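Farnesyl pyrophosphate synthetase (PDB 5H9D) probably catalyses, with magnesium and a partner subunit, the chain elongation of allylic diphosphates by isopentenyl units to give heptaprenyl diphosphate. Local coordinates at residues V69-I74 / A170-I175; N127-L132 / T177-I182. One frame throughout, in Å; residues are numbered along the deposited sequence.

Interaction 1 of 2, residues V69-I74 / A170-I175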
loop_
_atom_site.group_PDB
_atom_site.type_symbol
_atom_site.label_atom_id
_atom_site.label_comp_id
_atom_site.label_asym_id
_atom_site.label_seq_id
_atom_site.Cartn_x
_atom_site.Cartn_y
_atom_site.Cartn_z
ATOM N N VAL A 69 -7.167 10.062 -7.863
ATOM C CA VAL A 69 -6.409 9.148 -8.714
ATOM C C VAL A 69 -5.286 8.502 -7.879
ATOM O O VAL A 69 -5.052 7.301 -7.950
ATOM C CB VAL A 69 -5.819 9.911 -9.949
ATOM C CG1 VAL A 69 -4.743 9.109 -10.597
ATOM C CG2 VAL A 69 -6.910 10.167 -10.986
ATOM N N ALA A 70 -4.609 9.297 -7.062
ATOM C CA ALA A 70 -3.541 8.765 -6.210
ATOM C C ALA A 70 -4.064 7.744 -5.216
ATOM O O ALA A 70 -3.455 6.696 -5.043
ATOM C CB ALA A 70 -2.830 9.897 -5.443
ATOM N N LEU A 71 -5.174 8.045 -4.551
ATOM C CA LEU A 71 -5.724 7.115 -3.569
ATOM C C LEU A 71 -6.094 5.753 -4.167
ATOM O O LEU A 71 -5.837 4.705 -3.547
ATOM C CB LEU A 71 -6.962 7.714 -2.890
ATOM C CG LEU A 71 -6.817 8.545 -1.622
ATOM C CD1 LEU A 71 -6.560 7.572 -0.479
ATOM C CD2 LEU A 71 -5.700 9.583 -1.759
ATOM N N GLU A 72 -6.698 5.754 -5.358
ATOM C CA GLU A 72 -7.098 4.494 -5.970
ATOM C C GLU A 72 -5.876 3.711 -6.424
ATOM O O GLU A 72 -5.887 2.499 -6.411
ATOM C CB GLU A 72 -8.051 4.757 -7.133
ATOM C CG GLU A 72 -8.852 3.557 -7.622
ATOM C CD GLU A 72 -9.704 2.901 -6.551
ATOM O OE1 GLU A 72 -9.857 3.504 -5.474
ATOM O OE2 GLU A 72 -10.225 1.780 -6.771
ATOM N N LEU A 73 -4.806 4.399 -6.812
ATOM C CA LEU A 73 -3.593 3.711 -7.256
ATOM C C LEU A 73 -2.877 3.042 -6.068
ATOM O O LEU A 73 -2.344 1.947 -6.215
ATOM C CB LEU A 73 -2.658 4.691 -7.982
ATOM C CG LEU A 73 -3.054 5.314 -9.334
ATOM C CD1 LEU A 73 -2.108 6.433 -9.756
ATOM C CD2 LEU A 73 -3.056 4.249 -10.401
ATOM N N ILE A 74 -2.871 3.693 -4.896
ATOM C CA ILE A 74 -2.245 3.133 -3.695
ATOM C C ILE A 74 -3.108 1.937 -3.225
ATOM O O ILE A 74 -2.592 0.889 -2.814
ATOM C CB ILE A 74 -2.124 4.206 -2.539
ATOM C CG1 ILE A 74 -1.035 5.229 -2.883
ATOM C CG2 ILE A 74 -1.733 3.533 -1.217
ATOM C CD1 ILE A 74 -1.215 6.589 -2.210
ATOM N N ALA A 170 -9.746 1.316 7.750
ATOM C CA ALA A 170 -10.297 2.615 8.119
ATOM C C ALA A 170 -9.374 3.807 7.805
ATOM O O ALA A 170 -9.816 4.858 7.317
ATOM C CB ALA A 170 -10.654 2.601 9.607
ATOM N N LEU A 171 -8.090 3.608 8.073
ATOM C CA LEU A 171 -7.056 4.616 7.882
ATOM C C LEU A 171 -6.974 5.258 6.513
ATOM O O LEU A 171 -6.670 6.430 6.410
ATOM C CB LEU A 171 -5.715 4.002 8.234
ATOM C CG LEU A 171 -4.718 4.898 8.930
ATOM C CD1 LEU A 171 -5.453 5.792 9.899
ATOM C CD2 LEU A 171 -3.674 4.013 9.639
ATOM N N LEU A 172 -7.240 4.505 5.456
ATOM C CA LEU A 172 -7.175 5.079 4.118
ATOM C C LEU A 172 -8.506 5.715 3.713
ATOM O O LEU A 172 -8.577 6.445 2.728
ATOM C CB LEU A 172 -6.759 4.010 3.093
ATOM C CG LEU A 172 -5.960 4.494 1.868
ATOM C CD1 LEU A 172 -4.603 5.072 2.311
ATOM C CD2 LEU A 172 -5.739 3.335 0.928
ATOM N N ILE A 173 -9.569 5.424 4.456
ATOM C CA ILE A 173 -10.870 6.017 4.160
ATOM C C ILE A 173 -10.832 7.366 4.880
ATOM O O ILE A 173 -11.352 8.380 4.414
ATOM C CB ILE A 173 -11.994 5.160 4.708
ATOM C CG1 ILE A 173 -11.859 3.724 4.183
ATOM C CG2 ILE A 173 -13.305 5.719 4.278
ATOM C CD1 ILE A 173 -12.163 3.560 2.694
ATOM N N GLN A 174 -10.163 7.353 6.022
ATOM C CA GLN A 174 -9.965 8.528 6.843
ATOM C C GLN A 174 -9.135 9.554 6.068
ATOM O O GLN A 174 -9.447 10.747 6.068
ATOM C CB GLN A 174 -9.222 8.105 8.078
ATOM C CG GLN A 174 -9.183 9.096 9.175
ATOM C CD GLN A 174 -8.409 8.541 10.306
ATOM O OE1 GLN A 174 -8.598 7.390 10.691
ATOM N NE2 GLN A 174 -7.517 9.339 10.844
ATOM N N ILE A 175 -8.063 9.082 5.429
ATOM C CA ILE A 175 -7.203 9.951 4.596
ATOM C C ILE A 175 -7.978 10.486 3.379
ATOM O O ILE A 175 -7.782 11.627 2.965
ATOM C CB ILE A 175 -5.982 9.182 4.099
ATOM C CG1 ILE A 175 -5.065 8.929 5.276
ATOM C CG2 ILE A 175 -5.291 9.912 2.968
ATOM C CD1 ILE A 175 -4.057 7.864 4.984
#
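Leu71, its CA–CB bond facing helix 158-183 and CG turned a quarter-circle from the backbone N (chi1 -90°), reaches that helix through CD1, where Leu172 swings CG well away from its own N (chi1 -149°). The two leucines run past one another in opposite directions, and CD1 of Leu71 comes to rest 3.9 Å from CG of Leu172, against the branch point of that side chain. The same methyl lies 4.4 Å from CG2 of Ile175, one turn further along, so a single atom bridges two successive turns of the facing helix. Ile74 also points toward this helix but adds a smaller share of the 168 Å² buried between the segments. The link is wholly apolar: no hydrogen bond crosses, and the nearest CA atoms, those of Leu71 and Leu172, are 8.1 Å apart. The contact joins helix 62-85 to helix 158-183 in the interior of the all-helical isoprenoid synthase fold. Farther along helix 62-85, toward its C-terminal end, comes the aspartate-rich sequence with which the family binds magnesium. Helix 43-51 touches both segments, with Pro45 against Glu72 and Arg44 against Leu172, while Ile137 and Ser136 of helix 127-150 pack on Ile74 and Ile175.

Interaction 2 of 2, residues N127-L132 / T177-I182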
loop_
_atom_site.group_PDB
_atom_site.type_symbol
_atom_site.label_atom_id
_atom_site.label_comp_id
_atom_site.label_asym_id
_atom_site.label_seq_id
_atom_site.Cartn_x
_atom_site.Cartn_y
_atom_site.Cartn_z
ATOM N N ASN A 127 2.971 20.383 2.712
ATOM C CA ASN A 127 3.926 19.379 3.192
ATOM C C ASN A 127 3.480 18.576 4.433
ATOM O O ASN A 127 4.094 17.559 4.789
ATOM C CB ASN A 127 5.272 20.075 3.447
ATOM C CG ASN A 127 6.287 19.184 4.138
ATOM O OD1 ASN A 127 6.316 19.102 5.362
ATOM N ND2 ASN A 127 7.124 18.517 3.356
ATOM N N ARG A 128 2.405 19.022 5.081
ATOM C CA ARG A 128 1.881 18.345 6.268
ATOM C C ARG A 128 0.931 17.214 5.866
ATOM O O ARG A 128 0.699 16.288 6.642
ATOM C CB ARG A 128 1.145 19.342 7.176
ATOM C CG ARG A 128 1.892 20.650 7.430
ATOM C CD ARG A 128 1.111 21.528 8.404
ATOM N NE ARG A 128 1.179 20.990 9.759
ATOM C CZ ARG A 128 0.425 21.401 10.772
ATOM N NH1 ARG A 128 -0.471 22.364 10.583
ATOM N NH2 ARG A 128 0.570 20.855 11.978
ATOM N N VAL A 129 0.366 17.306 4.667
ATOM C CA VAL A 129 -0.519 16.260 4.162
ATOM C C VAL A 129 0.384 15.056 3.857
ATOM O O VAL A 129 0.109 13.932 4.284
ATOM C CB VAL A 129 -1.249 16.711 2.856
ATOM C CG1 VAL A 129 -1.557 15.511 1.973
ATOM C CG2 VAL A 129 -2.527 17.430 3.199
ATOM N N HIS A 130 1.468 15.318 3.128
ATOM C CA HIS A 130 2.438 14.292 2.751
ATOM C C HIS A 130 2.983 13.560 3.969
ATOM O O HIS A 130 3.147 12.338 3.944
ATOM C CB HIS A 130 3.588 14.917 1.953
ATOM C CG HIS A 130 3.216 15.293 0.556
ATOM N ND1 HIS A 130 2.879 14.360 -0.398
ATOM C CD2 HIS A 130 3.087 16.498 -0.040
ATOM C CE1 HIS A 130 2.554 14.973 -1.520
ATOM N NE2 HIS A 130 2.669 16.273 -1.329
ATOM N N GLN A 131 3.265 14.307 5.035
ATOM C CA GLN A 131 3.770 13.700 6.262
ATOM C C GLN A 131 2.635 12.862 6.845
ATOM O O GLN A 131 2.869 11.781 7.368
ATOM C CB GLN A 131 4.225 14.778 7.270
ATOM C CG GLN A 131 3.204 15.125 8.361
ATOM C CD GLN A 131 3.647 14.682 9.769
ATOM O OE1 GLN A 131 2.808 14.361 10.627
ATOM N NE2 GLN A 131 4.966 14.679 10.013
ATOM N N LEU A 132 1.407 13.363 6.721
ATOM C CA LEU A 132 0.224 12.670 7.223
ATOM C C LEU A 132 -0.051 11.401 6.412
ATOM O O LEU A 132 -0.168 10.316 6.975
ATOM C CB LEU A 132 -0.989 13.608 7.202
ATOM C CG LEU A 132 -2.345 13.080 7.705
ATOM C CD1 LEU A 132 -3.305 14.231 8.050
ATOM C CD2 LEU A 132 -2.962 12.184 6.632
ATOM N N THR A 177 -11.163 11.179 3.215
ATOM C CA THR A 177 -12.079 12.244 3.584
ATOM C C THR A 177 -11.354 13.485 4.107
ATOM O O THR A 177 -11.795 14.603 3.836
ATOM C CB THR A 177 -13.087 11.775 4.622
ATOM O OG1 THR A 177 -12.395 11.043 5.639
ATOM C CG2 THR A 177 -14.150 10.916 3.979
ATOM N N GLU A 178 -10.239 13.285 4.817
ATOM C CA GLU A 178 -9.454 14.386 5.398
ATOM C C GLU A 178 -8.769 15.254 4.348
ATOM O O GLU A 178 -8.971 16.486 4.303
ATOM C CB GLU A 178 -8.383 13.841 6.332
ATOM C CG GLU A 178 -7.929 14.821 7.393
ATOM C CD GLU A 178 -6.839 14.248 8.292
ATOM O OE1 GLU A 178 -6.897 13.032 8.641
ATOM O OE2 GLU A 178 -5.923 15.023 8.662
ATOM N N VAL A 179 -7.950 14.595 3.534
ATOM C CA VAL A 179 -7.213 15.213 2.443
ATOM C C VAL A 179 -8.179 15.848 1.435
ATOM O O VAL A 179 -7.973 16.954 0.942
ATOM C CB VAL A 179 -6.367 14.139 1.717
ATOM C CG1 VAL A 179 -5.655 14.749 0.524
ATOM C CG2 VAL A 179 -5.373 13.503 2.690
ATOM N N GLY A 180 -9.252 15.147 1.139
ATOM C CA GLY A 180 -10.199 15.680 0.186
ATOM C C GLY A 180 -10.720 17.045 0.596
ATOM O O GLY A 180 -11.015 17.895 -0.250
ATOM N N ALA A 181 -10.852 17.258 1.898
ATOM C CA ALA A 181 -11.339 18.534 2.396
ATOM C C ALA A 181 -10.178 19.530 2.411
ATOM O O ALA A 181 -10.350 20.699 2.067
ATOM C CB ALA A 181 -11.904 18.354 3.790
ATOM N N ILE A 182 -8.996 19.046 2.788
ATOM C CA ILE A 182 -7.817 19.881 2.852
ATOM C C ILE A 182 -7.395 20.329 1.484
ATOM O O ILE A 182 -6.622 21.279 1.365
ATOM C CB ILE A 182 -6.637 19.154 3.499
ATOM C CG1 ILE A 182 -6.959 18.875 4.973
ATOM C CG2 ILE A 182 -5.345 19.972 3.342
ATOM C CD1 ILE A 182 -5.914 18.063 5.681
#
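Val129 and Ile182 supply the nearer of two apolar contacts: their CG2 methyls are 3.8 Å apart, the side chains sliding past each other in opposite directions. In Ile182 this methyl stands anti to the backbone N (chi1 to CG1 is -66°), which carries it out to the valine. The other methyl of Val129, CG1, lies 4.4 Å from CG2 of Val179. One valine therefore straddles two residues of helix 158-183, each through a separate branch.

The backbone geometry fits this pairing. The short segments run antiparallel, at 172°, their axes 11.4 Å apart at closest approach, and the CA atoms of Val129 and Val179 are 7.0 Å apart. This is the antiparallel, up-and-down alignment of helices consecutive in the chain, 127-150 and 158-183, in the helical bundle of the isoprenoid synthase fold. Together the segments bury 228 Å².

The remaining cross-helix approach is mixed in character. Leu132 and the extended chain of Glu178 come at each other from opposite directions, but the modelled spacing of methyl and carboxylate is too short to be trusted in detail. OE1 of Glu178 forms a long, weak ion pair with Lys195 NZ of helix 188-215.

Polar links leave the pair on the side of helix 127-150 that faces the other subunit. There His130 ND1 bonds to Tyr82 OH, and Asn127 ND2 to Ala86 O, both of the heptaprenyl diphosphate synthase subunit 1 chain.

Both contacts use helix 158-183, which meets helix 62-85 in interaction 1 and helix 127-150 in interaction 2. Along the chain the segments alternate, in the order 69-74, 127-132, 170-175 and 177-182, so the two pairings cross rather than follow each other. Their centres are 11 Å apart, and they touch directly: Ile175 CG1 lies 4.1 Å from Leu132 CD2. The centre of interaction 1 lies about 8 Å, and that of interaction 2 about 18 Å, from the centre of the chain. The apolar contacts thus run on from one another along helix 158-183, from the interior toward the N-terminal end of helix 127-150, where the partner subunit binds.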